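Local atomic coordinates of glycosyl hydrolase family 26 (Bacteroides ovatus, PDB entry 4ZXO), a protein that hydrolyses beta-mannans such as galactomannan as a family 26 glycoside hydrolase, within the galactomannan-degrading machinery of a gut bacterium. Residues His83-Ile88 and Ala143-Ser148; His165-Ser170 and Leu205-Gly210; Glu274-Ser279 and Gln318-Asp323. All blocks are in the same frame, centred on the assembly; numbering follows the deposited sequence.

Interaction 1 (His83-Ile88 and Ala143-Ser148); sequences HLREYI and ADFLLS
Arg85 meets Ser148 and Phe145 where helices 81-93 and 132-147 of the outer shell pack in a largely buried contact with an apolar inner part and one polar clasp. The guanidinium meets the serine side-on: NE and NH2 of Arg85 both donate to Ser148 OG, at 2.9 and 3.1 Å, the NE-H bond being the straighter (156°). The hydroxyl lies almost in the guanidinium plane, so both N-H groups can converge on it. It also donates to Phe145 O at 2.7 Å, in the carbonyl plane and on a lone pair, which fixes its rotation and leaves its oxygen facing the arginine. Serine suits this place because its short hydroxyl can donate to the carbonyl three residues back and still accept from outside. Helix 81-93 follows barrel strand 60-64 and helix 132-147 follows strand 97-101, so the pair are neighbouring helices of a (beta/alpha)8 barrel, their segment axes 11.5 Å apart and inclined at 41°. Phenylalanine reaches far enough into that gap to meet Leu84 and Ile88. CG, anti to the backbone N (chi1 -177°), leaves beside the carbonyl carbon, and the ring beyond it extends to the other helix: CZ of Phe145 lies 4.0 Å from Leu84 CB, and CE2 meets Ile88 CD1 tip to tip, the methyl at the ring's edge. Leu84 and Ile88 also rest on Phe63 of strand 60-64.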
ATOM      1  N   HIS A  83     -11.433  -1.902  14.915  1.00  9.76           N
ATOM      2  CA  HIS A  83     -10.032  -2.312  15.224  1.00  9.66           C
ATOM      3  C   HIS A  83      -9.031  -1.674  14.283  1.00  9.40           C
ATOM      4  O   HIS A  83      -7.981  -1.176  14.739  1.00  9.94           O
ATOM      5  CB  HIS A  83      -9.844  -3.830  15.141  1.00  8.93           C
ATOM      6  CG  HIS A  83     -10.153  -4.539  16.424  1.00  9.13           C
ATOM      7  ND1 HIS A  83     -10.698  -5.808  16.456  1.00 11.58           N
ATOM      8  CD2 HIS A  83      -9.875  -4.201  17.724  1.00  9.73           C
ATOM      9  CE1 HIS A  83     -10.780  -6.212  17.720  1.00 12.61           C
ATOM     10  NE2 HIS A  83     -10.315  -5.247  18.512  1.00 11.85           N
ATOM     11  N   LEU A  84      -9.336  -1.637  12.977  1.00  9.17           N
ATOM     12  CA  LEU A  84      -8.419  -0.959  12.032  1.00  9.40           C
ATOM     13  C   LEU A  84      -8.182   0.477  12.488  1.00  9.41           C
ATOM     14  O   LEU A  84      -7.042   0.979  12.472  1.00  9.49           O
ATOM     15  CB  LEU A  84      -8.988  -0.927  10.614  1.00  9.95           C
ATOM     16  CG  LEU A  84      -9.076  -2.304   9.946  1.00  9.89           C
ATOM     17  CD1 LEU A  84      -9.562  -2.165   8.496  1.00 11.04           C
ATOM     18  CD2 LEU A  84      -7.711  -2.996   9.958  1.00 10.14           C
ATOM     19  N   ARG A  85      -9.255   1.178  12.877  1.00 10.60           N
ATOM     20  CA  ARG A  85      -9.046   2.558  13.326  1.00 10.78           C
ATOM     21  C   ARG A  85      -8.128   2.647  14.547  1.00 10.31           C
ATOM     22  O   ARG A  85      -7.225   3.460  14.599  1.00 11.29           O
ATOM     23  CB  ARG A  85     -10.368   3.237  13.632  1.00 13.32           C
ATOM     24  CG  ARG A  85     -10.197   4.613  14.182  1.00 16.31           C
ATOM     25  CD  ARG A  85     -11.564   5.188  14.493  1.00 17.00           C
ATOM     26  NE  ARG A  85     -12.522   5.112  13.393  1.00 16.87           N
ATOM     27  CZ  ARG A  85     -13.570   4.297  13.329  1.00 18.00           C
ATOM     28  NH1 ARG A  85     -13.818   3.457  14.327  1.00 18.17           N
ATOM     29  NH2 ARG A  85     -14.374   4.322  12.248  1.00 19.28           N
ATOM     30  N   GLU A  86      -8.279   1.734  15.492  1.00 10.56           N
ATOM     31  CA  GLU A  86      -7.360   1.680  16.635  1.00 11.74           C
ATOM     32  C   GLU A  86      -5.922   1.446  16.217  1.00 11.89           C
ATOM     33  O   GLU A  86      -5.014   2.131  16.686  1.00 12.56           O
ATOM     34  CB  GLU A  86      -7.745   0.556  17.575  1.00 14.87           C
ATOM     35  CG  GLU A  86      -8.828   0.831  18.496  1.00 18.91           C
ATOM     36  CD  GLU A  86      -8.951  -0.306  19.529  1.00 20.66           C
ATOM     37  OE1 GLU A  86      -8.479  -1.434  19.258  1.00 21.39           O
ATOM     38  OE2 GLU A  86      -9.470  -0.069  20.627  1.00 21.47           O
ATOM     39  N   TYR A  87      -5.713   0.494  15.303  1.00 10.64           N
ATOM     40  CA  TYR A  87      -4.344   0.153  14.916  1.00 10.24           C
ATOM     41  C   TYR A  87      -3.716   1.325  14.201  1.00 10.36           C
ATOM     42  O   TYR A  87      -2.497   1.571  14.326  1.00 10.74           O
ATOM     43  CB  TYR A  87      -4.264  -1.088  14.029  1.00 11.04           C
ATOM     44  CG  TYR A  87      -4.950  -2.284  14.623  1.00 11.29           C
ATOM     45  CD1 TYR A  87      -5.024  -2.466  16.016  1.00 12.39           C
ATOM     46  CD2 TYR A  87      -5.544  -3.263  13.786  1.00 11.34           C
ATOM     47  CE1 TYR A  87      -5.695  -3.577  16.550  1.00 12.08           C
ATOM     48  CE2 TYR A  87      -6.205  -4.370  14.324  1.00 10.99           C
ATOM     49  CZ  TYR A  87      -6.257  -4.538  15.692  1.00 11.49           C
ATOM     50  OH  TYR A  87      -6.894  -5.627  16.226  1.00 12.45           O
ATOM     51  N   ILE A  88      -4.535   2.006  13.397  1.00  9.39           N
ATOM     52  CA  ILE A  88      -4.039   3.178  12.670  1.00  9.34           C
ATOM     53  C   ILE A  88      -3.646   4.307  13.632  1.00  9.29           C
ATOM     54  O   ILE A  88      -2.560   4.911  13.485  1.00  9.77           O
ATOM     55  CB  ILE A  88      -5.095   3.635  11.639  1.00  9.30           C
ATOM     56  CG1 ILE A  88      -5.128   2.590  10.507  1.00  9.65           C
ATOM     57  CG2 ILE A  88      -4.779   5.036  11.041  1.00 10.06           C
ATOM     58  CD1 ILE A  88      -6.391   2.674   9.634  1.00 10.97           C
ATOM     59  N   ALA A 143     -14.445   7.438   2.178  1.00 10.96           N
ATOM     60  CA  ALA A 143     -14.148   8.804   2.655  1.00 12.25           C
ATOM     61  C   ALA A 143     -14.505   8.981   4.145  1.00 12.98           C
ATOM     62  O   ALA A 143     -13.694   9.505   4.954  1.00 13.45           O
ATOM     63  CB  ALA A 143     -14.887   9.829   1.789  1.00 12.32           C
ATOM     64  N   ASP A 144     -15.695   8.508   4.523  1.00 12.73           N
ATOM     65  CA  ASP A 144     -16.109   8.634   5.921  1.00 13.98           C
ATOM     66  C   ASP A 144     -15.180   7.866   6.887  1.00 14.25           C
ATOM     67  O   ASP A 144     -14.874   8.370   7.992  1.00 15.90           O
ATOM     68  CB  ASP A 144     -17.523   8.113   6.102  1.00 16.43           C
ATOM     69  CG  ASP A 144     -18.572   9.030   5.524  1.00 18.83           C
ATOM     70  OD1 ASP A 144     -18.277  10.226   5.294  1.00 18.04           O
ATOM     71  OD2 ASP A 144     -19.693   8.536   5.306  1.00 21.76           O
ATOM     72  N   PHE A 145     -14.686   6.690   6.464  1.00 12.93           N
ATOM     73  CA  PHE A 145     -13.722   5.990   7.297  1.00 11.91           C
ATOM     74  C   PHE A 145     -12.430   6.805   7.429  1.00 11.17           C
ATOM     75  O   PHE A 145     -11.893   6.962   8.520  1.00 12.23           O
ATOM     76  CB  PHE A 145     -13.415   4.614   6.750  1.00 11.91           C
ATOM     77  CG  PHE A 145     -12.475   3.863   7.628  1.00 12.16           C
ATOM     78  CD1 PHE A 145     -12.925   3.260   8.773  1.00 14.14           C
ATOM     79  CD2 PHE A 145     -11.136   3.768   7.325  1.00 11.98           C
ATOM     80  CE1 PHE A 145     -12.036   2.561   9.606  1.00 14.27           C
ATOM     81  CE2 PHE A 145     -10.240   3.065   8.150  1.00 11.89           C
ATOM     82  CZ  PHE A 145     -10.706   2.478   9.289  1.00 13.51           C
ATOM     83  N   LEU A 146     -11.922   7.316   6.321  1.00 11.39           N
ATOM     84  CA  LEU A 146     -10.693   8.107   6.357  1.00 11.09           C
ATOM     85  C   LEU A 146     -10.802   9.335   7.280  1.00 12.20           C
ATOM     86  O   LEU A 146      -9.845   9.716   7.962  1.00 12.78           O
ATOM     87  CB  LEU A 146     -10.326   8.544   4.935  1.00 11.40           C
ATOM     88  CG  LEU A 146      -9.932   7.355   4.016  1.00 11.75           C
ATOM     89  CD1 LEU A 146      -9.636   7.814   2.594  1.00 13.09           C
ATOM     90  CD2 LEU A 146      -8.745   6.544   4.561  1.00 14.76           C
ATOM     91  N   LEU A 147     -11.968   9.967   7.257  1.00 12.63           N
ATOM     92  CA  LEU A 147     -12.188  11.145   8.107  1.00 13.82           C
ATOM     93  C   LEU A 147     -12.264  10.783   9.601  1.00 14.07           C
ATOM     94  O   LEU A 147     -12.184  11.663  10.478  1.00 16.39           O
ATOM     95  CB  LEU A 147     -13.463  11.854   7.673  1.00 16.32           C
ATOM     96  CG  LEU A 147     -13.285  12.527   6.314  1.00 19.18           C
ATOM     97  CD1 LEU A 147     -14.632  12.929   5.733  1.00 20.48           C
ATOM     98  CD2 LEU A 147     -12.392  13.731   6.491  1.00 19.53           C
ATOM     99  N   SER A 148     -12.486   9.518   9.902  1.00 14.59           N
ATOM    100  CA  SER A 148     -12.590   9.073  11.292  1.00 14.61           C
ATOM    101  C   SER A 148     -11.216   8.730  11.869  1.00 14.65           C
ATOM    102  O   SER A 148     -11.102   8.481  13.080  1.00 16.23           O
ATOM    103  CB  SER A 148     -13.505   7.839  11.399  1.00 15.57           C
ATOM    104  OG  SER A 148     -12.828   6.642  11.007  1.00 14.28           O
TER

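Interaction 2 (His165-Ser170 and Leu205-Gly210); sequences HEHTGS and LAYSPG
Glu166 and Ser208 hold the two backbones together: the amide N of Glu166 donates to Ser208 O at 2.9 Å, with an N-H...O angle of 159° and the donor well above the carbonyl plane. Alongside, His167 and Pro209 lie side by side and point the same way, CE1 of His167 coming within 3.4 Å of Pro209 CB. A proline fits here because its compact ring offers carbon to the imidazole and to Thr168, whose OG1 is 3.5 Å from Pro209 CB. The same imidazole crosses Tyr207 at about a right angle between side chains, though the ring planes are inclined at only 46°, and CE1 of His167 stands 3.3 Å from Tyr207 CZ. The methylene of His165 packs against the Ser208 hydroxyl, CB to OG 3.1 Å, while Arg162 NH1 bonds that hydroxyl.

Waters bridge the two segments as well. One links His167 ND1 with Ser208 N; another donates to both Thr168 OG1 and Gly210 O; a third accepts from Gly210 N. A type I turn from Glu166 to Gly169 brings His167 and Thr168 onto Pro209. Farther out, Tyr184 stacks on His167, Tyr219 O binds the Tyr207 hydroxyl, Glu212 binds Thr168 OG1 and Trp171 NE1 binds Glu166 OE1. The segments follow or end the adjacent parallel strands 159-162 and 203-207, at the C-terminal rim where TIM-barrel enzymes carry their active sites; strand 231-235 flanks Ser208 through Asp235, and helix 181-197 lies between the two strands in sequence.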
ATOM      1  N   HIS A 165      -5.362  -1.104  -7.573  1.00  5.35           N
ATOM      2  CA  HIS A 165      -3.983  -1.572  -7.748  1.00  5.52           C
ATOM      3  C   HIS A 165      -3.858  -2.710  -8.790  1.00  5.90           C
ATOM      4  O   HIS A 165      -4.834  -3.346  -9.186  1.00  5.87           O
ATOM      5  CB  HIS A 165      -3.422  -1.984  -6.366  1.00  7.14           C
ATOM      6  CG  HIS A 165      -4.067  -3.183  -5.757  1.00  6.99           C
ATOM      7  ND1 HIS A 165      -5.413  -3.249  -5.442  1.00  6.76           N
ATOM      8  CD2 HIS A 165      -3.509  -4.338  -5.301  1.00  7.34           C
ATOM      9  CE1 HIS A 165      -5.656  -4.420  -4.872  1.00  6.84           C
ATOM     10  NE2 HIS A 165      -4.511  -5.090  -4.760  1.00  7.22           N
ATOM     11  N   GLU A 166      -2.637  -2.950  -9.220  1.00  6.35           N
ATOM     12  CA  GLU A 166      -2.331  -4.108 -10.074  1.00  5.56           C
ATOM     13  C   GLU A 166      -3.164  -4.026 -11.315  1.00  6.30           C
ATOM     14  O   GLU A 166      -3.653  -5.044 -11.862  1.00  7.05           O
ATOM     15  CB  GLU A 166      -2.523  -5.443  -9.322  1.00  6.52           C
ATOM     16  CG  GLU A 166      -1.424  -5.563  -8.268  1.00  7.59           C
ATOM     17  CD  GLU A 166      -1.533  -6.690  -7.301  1.00  8.20           C
ATOM     18  OE1 GLU A 166      -2.301  -7.616  -7.547  1.00  9.37           O
ATOM     19  OE2 GLU A 166      -0.792  -6.656  -6.266  1.00  8.86           O
ATOM     20  N   HIS A 167      -3.275  -2.800 -11.853  1.00  6.75           N
ATOM     21  CA  HIS A 167      -4.239  -2.605 -12.937  1.00  6.92           C
ATOM     22  C   HIS A 167      -3.731  -3.022 -14.305  1.00  7.22           C
ATOM     23  O   HIS A 167      -4.516  -3.021 -15.283  1.00  8.61           O
ATOM     24  CB  HIS A 167      -4.660  -1.140 -12.990  1.00  7.83           C
ATOM     25  CG  HIS A 167      -3.571  -0.245 -13.438  1.00  9.12           C
ATOM     26  ND1 HIS A 167      -2.618   0.264 -12.566  1.00  9.26           N
ATOM     27  CD2 HIS A 167      -3.263   0.221 -14.675  1.00 10.22           C
ATOM     28  CE1 HIS A 167      -1.771   1.002 -13.264  1.00 10.82           C
ATOM     29  NE2 HIS A 167      -2.133   0.981 -14.542  1.00 11.77           N
ATOM     30  N   THR A 168      -2.459  -3.393 -14.390  1.00  6.73           N
ATOM     31  CA  THR A 168      -1.982  -3.916 -15.679  1.00  8.46           C
ATOM     32  C   THR A 168      -2.161  -5.426 -15.790  1.00  8.90           C
ATOM     33  O   THR A 168      -1.875  -6.022 -16.851  1.00 10.62           O
ATOM     34  CB  THR A 168      -0.510  -3.512 -15.921  1.00  8.72           C
ATOM     35  OG1 THR A 168       0.292  -3.860 -14.801  1.00  8.97           O
ATOM     36  CG2 THR A 168      -0.411  -1.992 -16.093  1.00  9.37           C
ATOM     37  N   GLY A 169      -2.561  -6.059 -14.691  1.00  9.00           N
ATOM     38  CA  GLY A 169      -3.003  -7.443 -14.756  1.00  9.87           C
ATOM     39  C   GLY A 169      -4.508  -7.448 -14.932  1.00 10.08           C
ATOM     40  O   GLY A 169      -5.144  -6.397 -14.926  1.00  9.34           O
ATOM     41  N   SER A 170      -5.065  -8.639 -15.112  1.00  9.75           N
ATOM     42  CA  SER A 170      -6.504  -8.757 -15.395  1.00  8.84           C
ATOM     43  C   SER A 170      -7.192  -9.703 -14.411  1.00  9.01           C
ATOM     44  O   SER A 170      -8.131 -10.390 -14.751  1.00 10.66           O
ATOM     45  CB  SER A 170      -6.703  -9.167 -16.848  1.00 10.07           C
ATOM     46  OG  SER A 170      -6.268  -8.082 -17.697  1.00 11.83           O
ATOM     47  N   LEU A 205      -2.343   9.661  -2.616  1.00  8.66           N
ATOM     48  CA  LEU A 205      -2.781   8.542  -3.472  1.00  7.47           C
ATOM     49  C   LEU A 205      -1.612   7.829  -4.122  1.00  7.37           C
ATOM     50  O   LEU A 205      -0.727   8.478  -4.683  1.00  8.25           O
ATOM     51  CB  LEU A 205      -3.743   9.074  -4.578  1.00  8.51           C
ATOM     52  CG  LEU A 205      -5.065   9.571  -4.014  1.00  9.70           C
ATOM     53  CD1 LEU A 205      -5.928  10.137  -5.159  1.00 10.78           C
ATOM     54  CD2 LEU A 205      -5.837   8.477  -3.222  1.00 10.75           C
ATOM     55  N   ALA A 206      -1.598   6.498  -4.094  1.00  6.76           N
ATOM     56  CA  ALA A 206      -0.492   5.733  -4.684  1.00  5.87           C
ATOM     57  C   ALA A 206      -1.012   4.876  -5.842  1.00  6.30           C
ATOM     58  O   ALA A 206      -2.056   4.188  -5.727  1.00  7.67           O
ATOM     59  CB  ALA A 206       0.179   4.804  -3.615  1.00  6.55           C
ATOM     60  N   TYR A 207      -0.245   4.912  -6.914  1.00  5.62           N
ATOM     61  CA  TYR A 207      -0.477   4.169  -8.139  1.00  6.52           C
ATOM     62  C   TYR A 207       0.388   2.926  -8.105  1.00  7.75           C
ATOM     63  O   TYR A 207       1.569   3.033  -7.740  1.00  9.39           O
ATOM     64  CB  TYR A 207      -0.094   5.091  -9.291  1.00  7.50           C
ATOM     65  CG  TYR A 207      -0.205   4.630 -10.717  1.00  7.33           C
ATOM     66  CD1 TYR A 207      -1.451   4.592 -11.365  1.00  8.65           C
ATOM     67  CD2 TYR A 207       0.957   4.364 -11.474  1.00  7.75           C
ATOM     68  CE1 TYR A 207      -1.548   4.257 -12.718  1.00  8.16           C
ATOM     69  CE2 TYR A 207       0.882   4.020 -12.817  1.00  8.84           C
ATOM     70  CZ  TYR A 207      -0.383   4.010 -13.455  1.00  7.75           C
ATOM     71  OH  TYR A 207      -0.537   3.673 -14.774  1.00  9.17           O
ATOM     72  N   SER A 208      -0.142   1.735  -8.427  1.00  6.79           N
ATOM     73  CA  SER A 208       0.651   0.513  -8.123  1.00  5.92           C
ATOM     74  C   SER A 208       0.352  -0.698  -9.019  1.00  6.47           C
ATOM     75  O   SER A 208      -0.129  -1.740  -8.557  1.00  7.71           O
ATOM     76  CB  SER A 208       0.478   0.130  -6.618  1.00  7.77           C
ATOM     77  OG  SER A 208      -0.862  -0.182  -6.258  1.00  8.41           O
ATOM     78  N   PRO A 209       0.662  -0.583 -10.298  1.00  7.21           N
ATOM     79  CA  PRO A 209       0.571  -1.751 -11.179  1.00  7.70           C
ATOM     80  C   PRO A 209       1.684  -2.746 -10.867  1.00  8.62           C
ATOM     81  O   PRO A 209       2.635  -2.419 -10.140  1.00  9.25           O
ATOM     82  CB  PRO A 209       0.772  -1.148 -12.586  1.00  8.02           C
ATOM     83  CG  PRO A 209       1.747  -0.042 -12.323  1.00  7.82           C
ATOM     84  CD  PRO A 209       1.222   0.597 -10.992  1.00  6.92           C
ATOM     85  N   GLY A 210       1.525  -3.962 -11.356  1.00  9.50           N
ATOM     86  CA  GLY A 210       2.523  -4.993 -11.189  1.00  8.91           C
ATOM     87  C   GLY A 210       3.667  -4.898 -12.196  1.00 10.26           C
ATOM     88  O   GLY A 210       4.050  -3.800 -12.633  1.00 10.75           O
TER
HETATM   89  O   HOH W   1      -2.449   0.933  -9.773  1.00 11.86           O
HETATM   90  O   HOH W   2       2.923  -2.863 -14.889  1.00 10.25           O
HETATM   91  O   HOH W   3      -0.559  -5.745 -12.259  1.00  9.23           O

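Interaction 3 (Glu274-Ser279 and Gln318-Asp323); sequences EGIPDS and QVSADD
Gln318 OE1, on the amide that reaches Ile276, is gripped by two donors of Ser320, the hydroxyl OG at 2.7 Å and the backbone N at 2.8 Å, the latter coming from above the carbonyl plane. With its oxygen so occupied, the amide turns its nitrogen to Ile276: NE2 of Gln318 donates to Ile276 O at 3.0 Å, nearly straight at 169°, from above that carbonyl's plane. Glutamine suits the place because one flat group accepts from its own turn while donating to the neighbouring loop; Tyr311 OH is a further partner of NE2, and Trp282 NE1 bonds Ser320 OG. The chain of Gln318 bends at chi2 (-85°), which directs CD back over the turn.

Apolar atoms close in around this core. CG2 of Ile276 lies 3.4 Å from Ser320 OG, and Val319 CG2 lies 3.5 Å from Ile276 O. A type I turn from Gln318 to Ala321 leads into helix 321-328, with Ser320 at the N-cap position, its hydroxyl bonding Gln318 OE1 and not capping the helix. Here the loop after strand 266-271 packs on the start of helix 321-328, between neighbouring beta-alpha connections of a (beta/alpha)8 barrel.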
ATOM      1  N   GLU A 274       6.426 -15.956  -0.653  1.00 13.43           N
ATOM      2  CA  GLU A 274       5.472 -16.651   0.201  1.00 14.08           C
ATOM      3  C   GLU A 274       6.144 -17.774   1.048  1.00 14.29           C
ATOM      4  O   GLU A 274       6.828 -18.673   0.492  1.00 14.87           O
ATOM      5  CB  GLU A 274       4.326 -17.207  -0.658  1.00 16.13           C
ATOM      6  CG  GLU A 274       3.259 -17.793   0.194  1.00 18.03           C
ATOM      7  CD  GLU A 274       2.167 -18.459  -0.595  1.00 21.33           C
ATOM      8  OE1 GLU A 274       2.453 -19.020  -1.687  1.00 24.49           O
ATOM      9  OE2 GLU A 274       1.008 -18.419  -0.140  1.00 22.46           O
ATOM     10  N   GLY A 275       5.942 -17.741   2.377  1.00 13.84           N
ATOM     11  CA  GLY A 275       6.518 -18.762   3.241  1.00 15.54           C
ATOM     12  C   GLY A 275       8.007 -18.633   3.455  1.00 16.79           C
ATOM     13  O   GLY A 275       8.604 -19.532   4.064  1.00 17.77           O
ATOM     14  N   ILE A 276       8.587 -17.523   2.959  1.00 15.50           N
ATOM     15  CA  ILE A 276      10.037 -17.274   2.902  1.00 16.23           C
ATOM     16  C   ILE A 276      10.905 -18.499   3.172  1.00 17.16           C
ATOM     17  O   ILE A 276      11.604 -18.567   4.207  1.00 17.15           O
ATOM     18  CB  ILE A 276      10.486 -16.142   3.912  1.00 15.75           C
ATOM     19  CG1 ILE A 276       9.434 -15.039   4.015  1.00 16.64           C
ATOM     20  CG2 ILE A 276      11.763 -15.519   3.395  1.00 15.73           C
ATOM     21  CD1 ILE A 276       8.871 -14.857   5.420  1.00 17.61           C
ATOM     22  N   PRO A 277      10.893 -19.469   2.242  1.00 17.42           N
ATOM     23  CA  PRO A 277      11.595 -20.735   2.507  1.00 18.53           C
ATOM     24  C   PRO A 277      13.109 -20.568   2.402  1.00 19.65           C
ATOM     25  O   PRO A 277      13.846 -21.484   2.773  1.00 22.47           O
ATOM     26  CB  PRO A 277      11.121 -21.653   1.399  1.00 18.91           C
ATOM     27  CG  PRO A 277      10.071 -20.943   0.630  1.00 19.93           C
ATOM     28  CD  PRO A 277      10.057 -19.522   1.027  1.00 17.73           C
ATOM     29  N   ASP A 278      13.545 -19.443   1.821  1.00 17.68           N
ATOM     30  CA  ASP A 278      14.952 -19.119   1.652  1.00 16.49           C
ATOM     31  C   ASP A 278      15.408 -18.441   2.907  1.00 16.53           C
ATOM     32  O   ASP A 278      14.948 -17.324   3.191  1.00 16.13           O
ATOM     33  CB  ASP A 278      15.103 -18.185   0.451  1.00 16.13           C
ATOM     34  CG  ASP A 278      16.520 -17.685   0.221  1.00 17.96           C
ATOM     35  OD1 ASP A 278      17.433 -17.974   1.011  1.00 19.33           O
ATOM     36  OD2 ASP A 278      16.715 -16.975  -0.805  1.00 19.43           O
ATOM     37  N   SER A 279      16.290 -19.114   3.648  1.00 17.38           N
ATOM     38  CA  SER A 279      16.656 -18.629   4.969  1.00 18.47           C
ATOM     39  C   SER A 279      17.466 -17.309   4.898  1.00 17.63           C
ATOM     40  O   SER A 279      17.626 -16.600   5.939  1.00 19.07           O
ATOM     41  CB  SER A 279      17.427 -19.701   5.702  1.00 20.53           C
ATOM     42  OG  SER A 279      18.704 -19.892   5.120  1.00 22.62           O
ATOM     43  N   GLN A 318      10.807 -18.966  12.436  1.00 20.10           N
ATOM     44  CA  GLN A 318      10.689 -19.146  10.991  1.00 18.85           C
ATOM     45  C   GLN A 318      12.089 -19.158  10.399  1.00 17.74           C
ATOM     46  O   GLN A 318      12.978 -18.466  10.926  1.00 17.62           O
ATOM     47  CB  GLN A 318       9.816 -18.035  10.385  1.00 16.80           C
ATOM     48  CG  GLN A 318       9.197 -18.390   9.000  1.00 14.99           C
ATOM     49  CD  GLN A 318      10.151 -18.092   7.846  1.00 15.31           C
ATOM     50  OE1 GLN A 318      11.002 -17.188   7.967  1.00 16.41           O
ATOM     51  NE2 GLN A 318       9.999 -18.814   6.706  1.00 15.33           N
ATOM     52  N   VAL A 319      12.307 -19.943   9.333  1.00 17.57           N
ATOM     53  CA  VAL A 319      13.677 -20.190   8.868  1.00 18.54           C
ATOM     54  C   VAL A 319      14.419 -18.946   8.444  1.00 18.82           C
ATOM     55  O   VAL A 319      15.649 -18.925   8.543  1.00 20.65           O
ATOM     56  CB  VAL A 319      13.740 -21.231   7.709  1.00 19.69           C
ATOM     57  CG1 VAL A 319      13.251 -22.629   8.194  1.00 21.28           C
ATOM     58  CG2 VAL A 319      13.013 -20.772   6.458  1.00 20.01           C
ATOM     59  N   SER A 320      13.702 -17.882   8.036  1.00 18.04           N
ATOM     60  CA  SER A 320      14.392 -16.662   7.600  1.00 16.55           C
ATOM     61  C   SER A 320      14.508 -15.630   8.708  1.00 16.58           C
ATOM     62  O   SER A 320      15.002 -14.544   8.462  1.00 16.15           O
ATOM     63  CB  SER A 320      13.697 -16.002   6.395  1.00 15.78           C
ATOM     64  OG  SER A 320      12.483 -15.301   6.749  1.00 14.88           O
ATOM     65  N   ALA A 321      14.107 -15.971   9.932  1.00 15.50           N
ATOM     66  CA  ALA A 321      14.029 -14.920  10.968  1.00 16.23           C
ATOM     67  C   ALA A 321      15.361 -14.291  11.363  1.00 16.10           C
ATOM     68  O   ALA A 321      15.458 -13.062  11.444  1.00 15.12           O
ATOM     69  CB  ALA A 321      13.350 -15.462  12.208  1.00 15.63           C
ATOM     70  N   ASP A 322      16.386 -15.105  11.574  1.00 17.79           N
ATOM     71  CA  ASP A 322      17.685 -14.534  11.922  1.00 18.84           C
ATOM     72  C   ASP A 322      18.176 -13.597  10.828  1.00 16.90           C
ATOM     73  O   ASP A 322      18.723 -12.545  11.115  1.00 17.05           O
ATOM     74  CB  ASP A 322      18.715 -15.636  12.148  1.00 21.31           C
ATOM     75  CG  ASP A 322      18.464 -16.399  13.424  1.00 25.62           C
ATOM     76  OD1 ASP A 322      17.746 -15.882  14.293  1.00 26.17           O
ATOM     77  OD2 ASP A 322      19.017 -17.515  13.558  1.00 28.05           O
ATOM     78  N   ASP A 323      17.945 -13.963   9.569  1.00 16.01           N
ATOM     79  CA  ASP A 323      18.415 -13.113   8.476  1.00 14.71           C
ATOM     80  C   ASP A 323      17.587 -11.820   8.401  1.00 14.03           C
ATOM     81  O   ASP A 323      18.107 -10.772   8.016  1.00 15.28           O
ATOM     82  CB  ASP A 323      18.337 -13.864   7.136  1.00 15.80           C
ATOM     83  CG  ASP A 323      18.931 -13.066   6.002  1.00 15.73           C
ATOM     84  OD1 ASP A 323      20.147 -12.826   6.041  1.00 15.88           O
ATOM     85  OD2 ASP A 323      18.182 -12.715   5.056  1.00 15.81           O
TER
HETATM   86  O   HOH W   4      17.677 -16.815   8.681  1.00 18.89           O

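Overall arrangement
The three contacts come in series along one chain, and none touches another. Interactions 1 and 2 have centres 23 Å apart on opposite sides of the chain's centre, the first between outer helices, the second at the C-terminal rim of the barrel strands. Interaction 3 lies farther out, its centre 32 Å from that of interaction 1 and 27 Å from that of interaction 2, and the side chain of Asp323 is about 13 Å from the potassium ion held by Ser328, Ser330 and Ile333. Strand 27-32 pairs with both 60-64 and 295-300, closing the parallel sheet into a barrel whose mannan-cleaving site probably lies at the rim, as in TIM-barrel enzymes.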